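Local coordinates for CD1-2 antigen (Gallus gallus, PDB 3DBX), which probably presents lipid antigens at the cell surface, holding a fatty acid in the hydrophobic groove of an MHC class I-like fold associated with beta-2-microglobulin, at residues A[11-15]-A[170-175]; A[219-223]-A[251-255]; A[186-190]-A[213-217]. One frame throughout, in Å; residues are numbered along the deposited sequence.

Interaction 1 of 3, residues A[11-15]-A[170-175]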
ATOM      1  N   GLN A  11      -1.862  11.199 -12.533  1.00 61.05           N
ATOM      2  CA  GLN A  11      -2.565  10.606 -13.672  1.00 59.11           C
ATOM      3  C   GLN A  11      -2.258   9.109 -13.830  1.00 56.01           C
ATOM      4  O   GLN A  11      -2.112   8.596 -14.950  1.00 57.37           O
ATOM      5  CB  GLN A  11      -2.264  11.405 -14.948  1.00 63.70           C
ATOM      6  CG  GLN A  11      -2.783  12.828 -14.843  1.00 65.21           C
ATOM      7  CD  GLN A  11      -2.355  13.708 -15.979  1.00 71.41           C
ATOM      8  OE1 GLN A  11      -1.165  13.963 -16.177  1.00 74.44           O
ATOM      9  NE2 GLN A  11      -3.331  14.201 -16.730  1.00 72.72           N
ATOM     10  N   PHE A  12      -2.154   8.431 -12.685  1.00 50.57           N
ATOM     11  CA  PHE A  12      -1.902   6.997 -12.619  1.00 47.50           C
ATOM     12  C   PHE A  12      -3.078   6.345 -11.904  1.00 43.87           C
ATOM     13  O   PHE A  12      -3.243   6.465 -10.671  1.00 41.82           O
ATOM     14  CB  PHE A  12      -0.571   6.708 -11.893  1.00 47.27           C
ATOM     15  CG  PHE A  12      -0.104   5.243 -11.948  1.00 46.88           C
ATOM     16  CD1 PHE A  12      -0.603   4.343 -12.882  1.00 47.80           C
ATOM     17  CD2 PHE A  12       0.886   4.792 -11.075  1.00 46.44           C
ATOM     18  CE1 PHE A  12      -0.147   3.010 -12.930  1.00 45.96           C
ATOM     19  CE2 PHE A  12       1.348   3.477 -11.129  1.00 47.02           C
ATOM     20  CZ  PHE A  12       0.822   2.588 -12.061  1.00 46.58           C
ATOM     21  N   PHE A  13      -3.892   5.663 -12.696  1.00 43.04           N
ATOM     22  CA  PHE A  13      -5.073   4.948 -12.224  1.00 40.71           C
ATOM     23  C   PHE A  13      -4.768   3.458 -12.074  1.00 38.74           C
ATOM     24  O   PHE A  13      -4.270   2.842 -13.003  1.00 39.75           O
ATOM     25  CB  PHE A  13      -6.202   5.136 -13.232  1.00 42.89           C
ATOM     26  CG  PHE A  13      -7.496   4.547 -12.795  1.00 43.80           C
ATOM     27  CD1 PHE A  13      -8.187   5.084 -11.699  1.00 44.34           C
ATOM     28  CD2 PHE A  13      -8.034   3.461 -13.458  1.00 46.46           C
ATOM     29  CE1 PHE A  13      -9.404   4.545 -11.281  1.00 43.04           C
ATOM     30  CE2 PHE A  13      -9.248   2.906 -13.038  1.00 46.42           C
ATOM     31  CZ  PHE A  13      -9.933   3.463 -11.957  1.00 44.12           C
ATOM     32  N   GLN A  14      -5.060   2.900 -10.900  1.00 35.82           N
ATOM     33  CA  GLN A  14      -4.802   1.497 -10.597  1.00 34.80           C
ATOM     34  C   GLN A  14      -5.996   0.826  -9.947  1.00 34.00           C
ATOM     35  O   GLN A  14      -6.729   1.452  -9.193  1.00 32.91           O
ATOM     36  CB  GLN A  14      -3.612   1.362  -9.652  1.00 33.71           C
ATOM     37  CG  GLN A  14      -2.282   1.772 -10.248  1.00 36.85           C
ATOM     38  CD  GLN A  14      -1.135   1.463  -9.297  1.00 38.33           C
ATOM     39  OE1 GLN A  14      -0.558   0.384  -9.344  1.00 36.45           O
ATOM     40  NE2 GLN A  14      -0.816   2.408  -8.424  1.00 38.61           N
ATOM     41  N   LEU A  15      -6.138  -0.473 -10.224  1.00 34.18           N
ATOM     42  CA  LEU A  15      -7.174  -1.312  -9.686  1.00 33.58           C
ATOM     43  C   LEU A  15      -6.499  -2.548  -9.080  1.00 33.71           C
ATOM     44  O   LEU A  15      -5.643  -3.184  -9.706  1.00 34.79           O
ATOM     45  CB  LEU A  15      -8.127  -1.755 -10.800  1.00 35.44           C
ATOM     46  CG  LEU A  15      -9.025  -0.755 -11.516  1.00 38.30           C
ATOM     47  CD1 LEU A  15      -9.641  -1.390 -12.787  1.00 44.31           C
ATOM     48  CD2 LEU A  15     -10.127  -0.270 -10.600  1.00 38.97           C
ATOM     49  N   PHE A 170     -10.544   4.544 -19.597  1.00 59.98           N
ATOM     50  CA  PHE A 170      -9.728   4.935 -18.438  1.00 55.79           C
ATOM     51  C   PHE A 170      -9.032   6.304 -18.583  1.00 56.14           C
ATOM     52  O   PHE A 170      -9.026   7.063 -17.614  1.00 53.56           O
ATOM     53  CB  PHE A 170      -8.724   3.841 -18.020  1.00 53.41           C
ATOM     54  CG  PHE A 170      -9.356   2.590 -17.473  1.00 51.87           C
ATOM     55  CD1 PHE A 170     -10.725   2.521 -17.205  1.00 53.31           C
ATOM     56  CD2 PHE A 170      -8.563   1.481 -17.194  1.00 50.81           C
ATOM     57  CE1 PHE A 170     -11.310   1.357 -16.680  1.00 53.42           C
ATOM     58  CE2 PHE A 170      -9.125   0.301 -16.663  1.00 51.82           C
ATOM     59  CZ  PHE A 170     -10.506   0.244 -16.397  1.00 51.41           C
ATOM     60  N   PRO A 171      -8.426   6.616 -19.767  1.00 59.11           N
ATOM     61  CA  PRO A 171      -7.885   7.959 -20.024  1.00 60.64           C
ATOM     62  C   PRO A 171      -8.851   9.146 -19.841  1.00 61.94           C
ATOM     63  O   PRO A 171      -8.465  10.141 -19.210  1.00 61.21           O
ATOM     64  CB  PRO A 171      -7.402   7.869 -21.480  1.00 65.44           C
ATOM     65  CG  PRO A 171      -7.057   6.469 -21.649  1.00 64.45           C
ATOM     66  CD  PRO A 171      -8.112   5.714 -20.888  1.00 61.86           C
ATOM     67  N   ASN A 172     -10.058   9.074 -20.412  1.00 64.07           N
ATOM     68  CA  ASN A 172     -11.108  10.072 -20.154  1.00 65.10           C
ATOM     69  C   ASN A 172     -11.465  10.230 -18.662  1.00 61.06           C
ATOM     70  O   ASN A 172     -11.662  11.344 -18.184  1.00 60.99           O
ATOM     71  CB  ASN A 172     -12.374   9.770 -20.969  1.00 68.63           C
ATOM     72  CG  ASN A 172     -12.267  10.241 -22.417  1.00 76.08           C
ATOM     73  OD1 ASN A 172     -11.290   9.942 -23.114  1.00 79.46           O
ATOM     74  ND2 ASN A 172     -13.277  10.986 -22.878  1.00 80.59           N
ATOM     75  N   TYR A 173     -11.533   9.106 -17.950  1.00 58.13           N
ATOM     76  CA  TYR A 173     -11.842   9.063 -16.519  1.00 55.39           C
ATOM     77  C   TYR A 173     -10.780   9.769 -15.656  1.00 52.88           C
ATOM     78  O   TYR A 173     -11.118  10.599 -14.804  1.00 52.21           O
ATOM     79  CB  TYR A 173     -12.014   7.598 -16.097  1.00 53.96           C
ATOM     80  CG  TYR A 173     -12.576   7.344 -14.714  1.00 52.06           C
ATOM     81  CD1 TYR A 173     -13.650   8.080 -14.203  1.00 54.94           C
ATOM     82  CD2 TYR A 173     -12.060   6.325 -13.937  1.00 49.50           C
ATOM     83  CE1 TYR A 173     -14.169   7.806 -12.908  1.00 53.86           C
ATOM     84  CE2 TYR A 173     -12.564   6.050 -12.676  1.00 50.61           C
ATOM     85  CZ  TYR A 173     -13.615   6.788 -12.168  1.00 50.92           C
ATOM     86  OH  TYR A 173     -14.079   6.466 -10.900  1.00 51.31           O
ATOM     87  N   ILE A 174      -9.508   9.455 -15.898  1.00 52.25           N
ATOM     88  CA  ILE A 174      -8.376  10.094 -15.208  1.00 50.91           C
ATOM     89  C   ILE A 174      -8.452  11.625 -15.357  1.00 53.76           C
ATOM     90  O   ILE A 174      -8.311  12.370 -14.376  1.00 52.65           O
ATOM     91  CB  ILE A 174      -7.023   9.591 -15.782  1.00 51.36           C
ATOM     92  CG1 ILE A 174      -6.791   8.118 -15.419  1.00 48.71           C
ATOM     93  CG2 ILE A 174      -5.871  10.428 -15.264  1.00 50.74           C
ATOM     94  CD1 ILE A 174      -5.646   7.441 -16.205  1.00 50.07           C
ATOM     95  N   LEU A 175      -8.693  12.061 -16.594  1.00 57.16           N
ATOM     96  CA  LEU A 175      -8.759  13.459 -16.968  1.00 60.31           C
ATOM     97  C   LEU A 175      -9.846  14.209 -16.208  1.00 60.57           C
ATOM     98  O   LEU A 175      -9.602  15.293 -15.668  1.00 60.46           O
ATOM     99  CB  LEU A 175      -8.992  13.573 -18.473  1.00 64.42           C
ATOM    100  CG  LEU A 175      -7.797  13.984 -19.330  1.00 67.07           C
ATOM    101  CD1 LEU A 175      -6.603  13.072 -19.090  1.00 62.83           C
ATOM    102  CD2 LEU A 175      -8.186  14.002 -20.803  1.00 72.07           C
TER

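Interaction 2 of 3, residues A[219-223]-A[251-255]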
ATOM      1  N   ILE A 219      10.084  11.430  -0.928  1.00 32.23           N
ATOM      2  CA  ILE A 219      10.894  12.240   0.009  1.00 31.23           C
ATOM      3  C   ILE A 219      12.318  11.702  -0.024  1.00 33.95           C
ATOM      4  O   ILE A 219      12.543  10.523  -0.391  1.00 33.98           O
ATOM      5  CB  ILE A 219      10.298  12.165   1.464  1.00 29.38           C
ATOM      6  CG1 ILE A 219      10.836  13.290   2.376  1.00 27.19           C
ATOM      7  CG2 ILE A 219      10.493  10.773   2.075  1.00 28.99           C
ATOM      8  CD1 ILE A 219      10.161  13.290   3.737  1.00 27.05           C
ATOM      9  N   ALA A 220      13.293  12.554   0.295  1.00 33.68           N
ATOM     10  CA  ALA A 220      14.641  12.052   0.423  1.00 36.24           C
ATOM     11  C   ALA A 220      15.247  12.591   1.709  1.00 35.47           C
ATOM     12  O   ALA A 220      15.232  13.795   1.958  1.00 36.51           O
ATOM     13  CB  ALA A 220      15.485  12.394  -0.759  1.00 39.72           C
ATOM     14  N   VAL A 221      15.764  11.674   2.511  1.00 34.95           N
ATOM     15  CA  VAL A 221      16.324  11.977   3.823  1.00 33.51           C
ATOM     16  C   VAL A 221      17.774  11.524   3.786  1.00 37.27           C
ATOM     17  O   VAL A 221      18.050  10.337   3.507  1.00 38.42           O
ATOM     18  CB  VAL A 221      15.605  11.201   4.908  1.00 30.98           C
ATOM     19  CG1 VAL A 221      16.240  11.501   6.271  1.00 29.51           C
ATOM     20  CG2 VAL A 221      14.093  11.535   4.909  1.00 29.75           C
ATOM     21  N   THR A 222      18.700  12.461   4.015  1.00 37.97           N
ATOM     22  CA  THR A 222      20.112  12.131   4.019  1.00 41.30           C
ATOM     23  C   THR A 222      20.759  12.592   5.331  1.00 39.74           C
ATOM     24  O   THR A 222      20.219  13.440   6.043  1.00 37.35           O
ATOM     25  CB  THR A 222      20.870  12.699   2.787  1.00 45.74           C
ATOM     26  OG1 THR A 222      20.748  14.125   2.755  1.00 48.66           O
ATOM     27  CG2 THR A 222      20.284  12.125   1.457  1.00 48.60           C
ATOM     28  N   TRP A 223      21.897  11.982   5.647  1.00 40.19           N
ATOM     29  CA  TRP A 223      22.683  12.367   6.796  1.00 38.70           C
ATOM     30  C   TRP A 223      23.816  13.190   6.310  1.00 41.49           C
ATOM     31  O   TRP A 223      24.356  12.918   5.249  1.00 44.42           O
ATOM     32  CB  TRP A 223      23.185  11.126   7.507  1.00 38.40           C
ATOM     33  CG  TRP A 223      22.080  10.504   8.319  1.00 35.23           C
ATOM     34  CD1 TRP A 223      21.227   9.489   7.933  1.00 34.66           C
ATOM     35  CD2 TRP A 223      21.693  10.880   9.638  1.00 32.41           C
ATOM     36  NE1 TRP A 223      20.337   9.227   8.946  1.00 32.52           N
ATOM     37  CE2 TRP A 223      20.610  10.059  10.005  1.00 31.39           C
ATOM     38  CE3 TRP A 223      22.163  11.839  10.553  1.00 33.90           C
ATOM     39  CZ2 TRP A 223      19.984  10.173  11.236  1.00 29.12           C
ATOM     40  CZ3 TRP A 223      21.534  11.941  11.784  1.00 33.04           C
ATOM     41  CH2 TRP A 223      20.459  11.138  12.103  1.00 28.91           C
ATOM     42  N   LEU A 251       8.770   8.175   8.071  1.00 26.46           N
ATOM     43  CA  LEU A 251       9.964   7.428   7.640  1.00 28.11           C
ATOM     44  C   LEU A 251      10.951   7.623   8.787  1.00 28.56           C
ATOM     45  O   LEU A 251      10.926   8.670   9.460  1.00 27.16           O
ATOM     46  CB  LEU A 251      10.559   8.104   6.361  1.00 29.23           C
ATOM     47  CG  LEU A 251      11.744   7.515   5.605  1.00 31.86           C
ATOM     48  CD1 LEU A 251      11.758   8.162   4.231  1.00 38.26           C
ATOM     49  CD2 LEU A 251      13.020   7.881   6.293  1.00 37.97           C
ATOM     50  N   ARG A 252      11.819   6.639   8.994  1.00 30.19           N
ATOM     51  CA  ARG A 252      12.919   6.730   9.949  1.00 31.45           C
ATOM     52  C   ARG A 252      14.208   6.450   9.157  1.00 31.07           C
ATOM     53  O   ARG A 252      14.260   5.451   8.417  1.00 31.33           O
ATOM     54  CB  ARG A 252      12.724   5.608  10.967  1.00 33.35           C
ATOM     55  CG  ARG A 252      12.726   5.974  12.456  1.00 36.48           C
ATOM     56  CD  ARG A 252      12.347   4.676  13.286  1.00 39.08           C
ATOM     57  NE  ARG A 252      13.330   4.344  14.333  1.00 48.56           N
ATOM     58  CZ  ARG A 252      14.352   3.487  14.194  1.00 50.62           C
ATOM     59  NH1 ARG A 252      14.568   2.859  13.037  1.00 52.94           N
ATOM     60  NH2 ARG A 252      15.161   3.256  15.221  1.00 50.55           N
ATOM     61  N   SER A 253      15.230   7.306   9.293  1.00 28.88           N
ATOM     62  CA  SER A 253      16.552   7.011   8.725  1.00 30.84           C
ATOM     63  C   SER A 253      17.537   6.877   9.876  1.00 30.68           C
ATOM     64  O   SER A 253      17.374   7.561  10.866  1.00 29.87           O
ATOM     65  CB  SER A 253      17.014   8.122   7.782  1.00 30.90           C
ATOM     66  OG  SER A 253      18.289   7.765   7.231  1.00 37.34           O
ATOM     67  N   THR A 254      18.522   5.976   9.777  1.00 31.79           N
ATOM     68  CA  THR A 254      19.461   5.819  10.883  1.00 31.27           C
ATOM     69  C   THR A 254      20.875   5.733  10.381  1.00 32.90           C
ATOM     70  O   THR A 254      21.107   5.234   9.254  1.00 34.60           O
ATOM     71  CB  THR A 254      19.190   4.554  11.771  1.00 32.52           C
ATOM     72  OG1 THR A 254      19.466   3.362  11.042  1.00 36.12           O
ATOM     73  CG2 THR A 254      17.754   4.506  12.327  1.00 29.14           C
ATOM     74  N   LEU A 255      21.811   6.191  11.219  1.00 31.70           N
ATOM     75  CA  LEU A 255      23.239   6.168  10.913  1.00 32.67           C
ATOM     76  C   LEU A 255      23.994   5.659  12.134  1.00 33.56           C
ATOM     77  O   LEU A 255      23.883   6.250  13.214  1.00 31.95           O
ATOM     78  CB  LEU A 255      23.747   7.567  10.561  1.00 31.57           C
ATOM     79  CG  LEU A 255      25.230   7.713  10.164  1.00 36.83           C
ATOM     80  CD1 LEU A 255      25.515   6.951   8.882  1.00 38.42           C
ATOM     81  CD2 LEU A 255      25.651   9.169  10.033  1.00 37.37           C
TER

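Interaction 3 of 3, residues A[186-190]-A[213-217]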
ATOM      1  N   GLU A 186      -3.688  17.677  -5.177  1.00 37.71           N
ATOM      2  CA  GLU A 186      -2.665  18.724  -5.007  1.00 37.89           C
ATOM      3  C   GLU A 186      -2.413  19.213  -3.570  1.00 35.37           C
ATOM      4  O   GLU A 186      -1.841  20.276  -3.382  1.00 36.21           O
ATOM      5  CB  GLU A 186      -2.910  19.916  -5.948  1.00 40.38           C
ATOM      6  CG  GLU A 186      -2.872  19.546  -7.421  1.00 42.23           C
ATOM      7  CD  GLU A 186      -3.215  20.705  -8.338  1.00 48.38           C
ATOM      8  OE1 GLU A 186      -3.300  21.890  -7.882  1.00 52.13           O
ATOM      9  OE2 GLU A 186      -3.385  20.421  -9.553  1.00 57.37           O
ATOM     10  N   ARG A 187      -2.838  18.440  -2.578  1.00 33.35           N
ATOM     11  CA  ARG A 187      -2.620  18.755  -1.186  1.00 31.90           C
ATOM     12  C   ARG A 187      -1.114  18.604  -0.956  1.00 30.65           C
ATOM     13  O   ARG A 187      -0.475  17.730  -1.562  1.00 28.42           O
ATOM     14  CB  ARG A 187      -3.415  17.791  -0.278  1.00 32.27           C
ATOM     15  CG  ARG A 187      -3.179  17.996   1.247  1.00 30.74           C
ATOM     16  CD  ARG A 187      -4.087  17.073   2.127  1.00 33.34           C
ATOM     17  NE  ARG A 187      -3.966  15.680   1.680  1.00 33.67           N
ATOM     18  CZ  ARG A 187      -3.361  14.695   2.353  1.00 30.96           C
ATOM     19  NH1 ARG A 187      -2.857  14.885   3.558  1.00 31.71           N
ATOM     20  NH2 ARG A 187      -3.329  13.493   1.816  1.00 32.05           N
ATOM     21  N   ARG A 188      -0.552  19.483  -0.127  1.00 29.81           N
ATOM     22  CA  ARG A 188       0.882  19.449   0.235  1.00 29.94           C
ATOM     23  C   ARG A 188       0.949  19.721   1.718  1.00 28.11           C
ATOM     24  O   ARG A 188       0.429  20.748   2.186  1.00 28.93           O
ATOM     25  CB  ARG A 188       1.677  20.519  -0.560  1.00 32.25           C
ATOM     26  CG  ARG A 188       1.495  20.343  -2.072  1.00 36.29           C
ATOM     27  CD  ARG A 188       2.216  21.339  -2.937  1.00 41.27           C
ATOM     28  NE  ARG A 188       1.548  22.652  -2.953  1.00 54.09           N
ATOM     29  CZ  ARG A 188       1.304  23.385  -4.043  1.00 58.27           C
ATOM     30  NH1 ARG A 188       1.643  22.937  -5.259  1.00 61.91           N
ATOM     31  NH2 ARG A 188       0.703  24.567  -3.916  1.00 57.77           N
ATOM     32  N   VAL A 189       1.558  18.797   2.466  1.00 25.57           N
ATOM     33  CA  VAL A 189       1.758  18.970   3.905  1.00 24.44           C
ATOM     34  C   VAL A 189       3.242  18.712   4.190  1.00 23.35           C
ATOM     35  O   VAL A 189       3.723  17.614   3.923  1.00 22.20           O
ATOM     36  CB  VAL A 189       0.966  17.910   4.714  1.00 24.59           C
ATOM     37  CG1 VAL A 189       1.225  18.128   6.143  1.00 25.19           C
ATOM     38  CG2 VAL A 189      -0.556  18.028   4.430  1.00 25.15           C
ATOM     39  N   PRO A 190       4.002  19.751   4.609  1.00 23.24           N
ATOM     40  CA  PRO A 190       5.450  19.528   4.840  1.00 22.33           C
ATOM     41  C   PRO A 190       5.775  18.598   6.022  1.00 22.85           C
ATOM     42  O   PRO A 190       4.985  18.533   6.987  1.00 21.55           O
ATOM     43  CB  PRO A 190       6.011  20.943   5.051  1.00 24.28           C
ATOM     44  CG  PRO A 190       4.992  21.857   4.406  1.00 24.24           C
ATOM     45  CD  PRO A 190       3.644  21.161   4.715  1.00 24.40           C
ATOM     46  N   SER A 213       4.435  13.252   9.161  1.00 25.73           N
ATOM     47  CA  SER A 213       3.391  14.242   8.810  1.00 27.50           C
ATOM     48  C   SER A 213       3.327  14.695   7.384  1.00 26.50           C
ATOM     49  O   SER A 213       2.543  15.618   7.080  1.00 28.05           O
ATOM     50  CB  SER A 213       3.431  15.477   9.733  1.00 29.42           C
ATOM     51  OG  SER A 213       3.106  15.089  11.059  1.00 35.51           O
ATOM     52  N   PHE A 214       4.087  14.059   6.486  1.00 23.80           N
ATOM     53  CA  PHE A 214       4.251  14.649   5.156  1.00 23.42           C
ATOM     54  C   PHE A 214       3.382  14.077   4.036  1.00 24.79           C
ATOM     55  O   PHE A 214       3.047  12.898   4.014  1.00 24.01           O
ATOM     56  CB  PHE A 214       5.718  14.629   4.721  1.00 22.26           C
ATOM     57  CG  PHE A 214       6.319  13.245   4.655  1.00 21.76           C
ATOM     58  CD1 PHE A 214       6.943  12.708   5.757  1.00 23.62           C
ATOM     59  CD2 PHE A 214       6.314  12.532   3.463  1.00 22.23           C
ATOM     60  CE1 PHE A 214       7.565  11.426   5.684  1.00 22.90           C
ATOM     61  CE2 PHE A 214       6.871  11.273   3.374  1.00 24.04           C
ATOM     62  CZ  PHE A 214       7.489  10.702   4.500  1.00 22.91           C
ATOM     63  N   TYR A 215       3.037  14.936   3.089  1.00 23.92           N
ATOM     64  CA  TYR A 215       2.317  14.462   1.914  1.00 25.17           C
ATOM     65  C   TYR A 215       2.704  15.408   0.775  1.00 25.23           C
ATOM     66  O   TYR A 215       2.750  16.613   0.980  1.00 24.62           O
ATOM     67  CB  TYR A 215       0.786  14.469   2.170  1.00 25.71           C
ATOM     68  CG  TYR A 215       0.029  13.906   0.980  1.00 26.66           C
ATOM     69  CD1 TYR A 215      -0.496  14.740   0.004  1.00 26.68           C
ATOM     70  CD2 TYR A 215      -0.092  12.529   0.808  1.00 27.56           C
ATOM     71  CE1 TYR A 215      -1.151  14.219  -1.120  1.00 31.58           C
ATOM     72  CE2 TYR A 215      -0.751  11.991  -0.308  1.00 28.70           C
ATOM     73  CZ  TYR A 215      -1.276  12.840  -1.263  1.00 30.63           C
ATOM     74  OH  TYR A 215      -1.929  12.292  -2.352  1.00 34.03           O
ATOM     75  N   PRO A 216       2.948  14.889  -0.440  1.00 26.24           N
ATOM     76  CA  PRO A 216       2.854  13.523  -0.947  1.00 27.31           C
ATOM     77  C   PRO A 216       3.988  12.588  -0.465  1.00 27.45           C
ATOM     78  O   PRO A 216       4.861  13.009   0.285  1.00 25.85           O
ATOM     79  CB  PRO A 216       2.852  13.719  -2.476  1.00 29.51           C
ATOM     80  CG  PRO A 216       3.565  15.027  -2.708  1.00 29.63           C
ATOM     81  CD  PRO A 216       3.234  15.874  -1.503  1.00 27.54           C
ATOM     82  N   ARG A 217       3.955  11.340  -0.915  1.00 28.12           N
ATOM     83  CA  ARG A 217       4.836  10.287  -0.427  1.00 29.86           C
ATOM     84  C   ARG A 217       6.329  10.428  -0.734  1.00 30.04           C
ATOM     85  O   ARG A 217       7.157  10.005   0.099  1.00 30.11           O
ATOM     86  CB  ARG A 217       4.355   8.944  -1.005  1.00 31.90           C
ATOM     87  CG  ARG A 217       4.923   7.670  -0.301  1.00 33.77           C
ATOM     88  CD  ARG A 217       4.416   6.438  -1.048  1.00 39.39           C
ATOM     89  NE  ARG A 217       4.597   5.185  -0.298  1.00 51.37           N
ATOM     90  CZ  ARG A 217       5.690   4.418  -0.333  1.00 56.47           C
ATOM     91  NH1 ARG A 217       6.754   4.794  -1.041  1.00 58.94           N
ATOM     92  NH2 ARG A 217       5.737   3.282   0.370  1.00 58.61           N
TER

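Interaction 1 of 3, residues A[11-15]-A[170-175]
How a helix is seated on a sheet by aromatic side chains is well illustrated here. Phe-170 opens the helical segment and turns its ring face to the edge of Phe-13 on strand 12-15, an edge-to-face pair with centroids 5.4 Å apart and planes at 64°; CZ of Phe-170 also lies 4.1 Å from CD1 of Leu-15. A kink follows at once, because the nitrogen of Pro-171 cannot bond to the preceding turn. Two residues further along, Tyr-173 directs its ring edge at a face of Phe-13 in an offset edge-to-face arrangement (centroids 5.5 Å, planes at 81°), so that Phe-13 gives its edge to one aromatic neighbour and its face to the other. This is the MHC class I-like platform, in which helix 156-180 lies across the antiparallel sheet and walls the groove; the Leu-15 side chain lies about 4 Å from the bound palmitic acid. Ile-174 settles beside the strand, CG1 3.7 Å from CB of Phe-13 and CG2 3.7 Å from CA of Gln-11, and also touches Leu-35 and Leu-107 on the two flanking strands. Leu-175 starts away from the strand, yet its CD1 reaches to 4.2 Å from NE2 of Gln-11.

Interaction 2 of 3, residues A[219-223]-A[251-255]
Trp-223 is the residue most deeply engaged, with 95 Å² of its surface buried by the strand opposite. Leu-255 lies over one face of the indole: its CB stands 3.9 Å from the centroid of the five-membered ring and only 3° off the ring normal, a well-centred CH-pi contact. The indole edge serves a different purpose, NE1 giving a weak hydrogen bond to OG of Ser-253 at 3.0 Å with an angle of 132° at the hydrogen. Ser-253, which ranks next with 59 Å², thus offers a polar partner inside an otherwise apolar interface, and its OG is also joined by a weak hydrogen bond to the carbonyl of Ser-237 on the adjoining strand. CB of Ser-253 meanwhile packs 3.8 Å from CG1 of Val-221. Leu-251, third with 52 Å², fills the far end: CD1 meets CG2 of Ile-219 at 3.6 Å, and CD2 lies 4.1 Å from CG2 of Val-221. The inward residues of the two strands, Val-221 and Trp-223 against Leu-251, Ser-253 and Leu-255, have CA-to-CB bonds directed at one another, while Ala-220, Thr-222, Arg-252 and Thr-254 point away. The axes run 7.9 Å apart at closest approach and 20° from parallel, too far for backbone pairing, so the two strands, which belong to separate sheets, meet mainly through their side chains. Around this core, Trp-223 touches Cys-209 and Val-221 touches Cys-267, the partners of the intersheet disulfide. A tryptophan packed beside that disulfide between two face-to-face sheets is the hallmark core of the immunoglobulin beta-sandwich, here a domain of the C1 set.

Interaction 3 of 3, residues A[186-190]-A[213-217]
Two backbone hydrogen bonds make up the polar centre of this contact: Val-189 N donates to Tyr-215 O, and Tyr-215 N donates to Val-189 O, each at 2.9 Å. Together they form an isolated antiparallel bridge of the hydrogen-bonded type, CA atoms 5.0 Å apart, between two pieces of chain with no other regular pairing. CA-H...O contacts extend it, from Arg-188 CA to Tyr-215 O (3.5 Å) and from Phe-214 CA to Val-189 O (3.3 Å). Next comes a cation-pi stack. The Arg-187 guanidinium lies almost flat on the Tyr-215 ring, planes at 15° and CZ 3.9 Å from the ring centroid, and its NH2 also hydrogen-bonds the carbonyl of Leu-247. The site is the junction between the MHC-like platform and the immunoglobulin domain: 186-190 follows helix 182-185 and leads to the first strand of the sandwich, while the Tyr-215 hydroxyl is hydrogen-bonded to the carboxylate of Asp-37 in the platform. Beyond the bridge, Ser-213 and Phe-214 both face Tyr-249 in a G1 beta bulge, where the chain turns its corner, and Ser-213 OG hydrogen-bonds a basic side chain of beta-2-microglobulin. Val-189 CG1 is pressed tightly against Ser-213 O, at 3.0 Å. Looser packing completes the outer part: CB of Val-189 lies 4.3 Å from CB of Tyr-215, and Pro-216, preceded by a cis peptide bond, places CD 4.1 Å from Arg-187 O.

From the N terminus, the first strand of the platform meets helix 156-180 only after a long excursion: interaction 1 closes a loop through most of the groove domain, joining sheet to helix. Interaction 3 then closes a shorter loop around the first two strands of the immunoglobulin domain, joining the interdomain linker to the residues at the end of the second. Interaction 2 closes a third loop, of 27 residues through strand 236-243, and joins the two sheets of the sandwich. The loops lie in series, neither nested nor crossed. Interactions 2 and 3 touch where Ile-219 CD1 meets Phe-214 CE1 at 3.7 Å; interaction 1 stays apart, its nearest atoms about 9 Å from interaction 3.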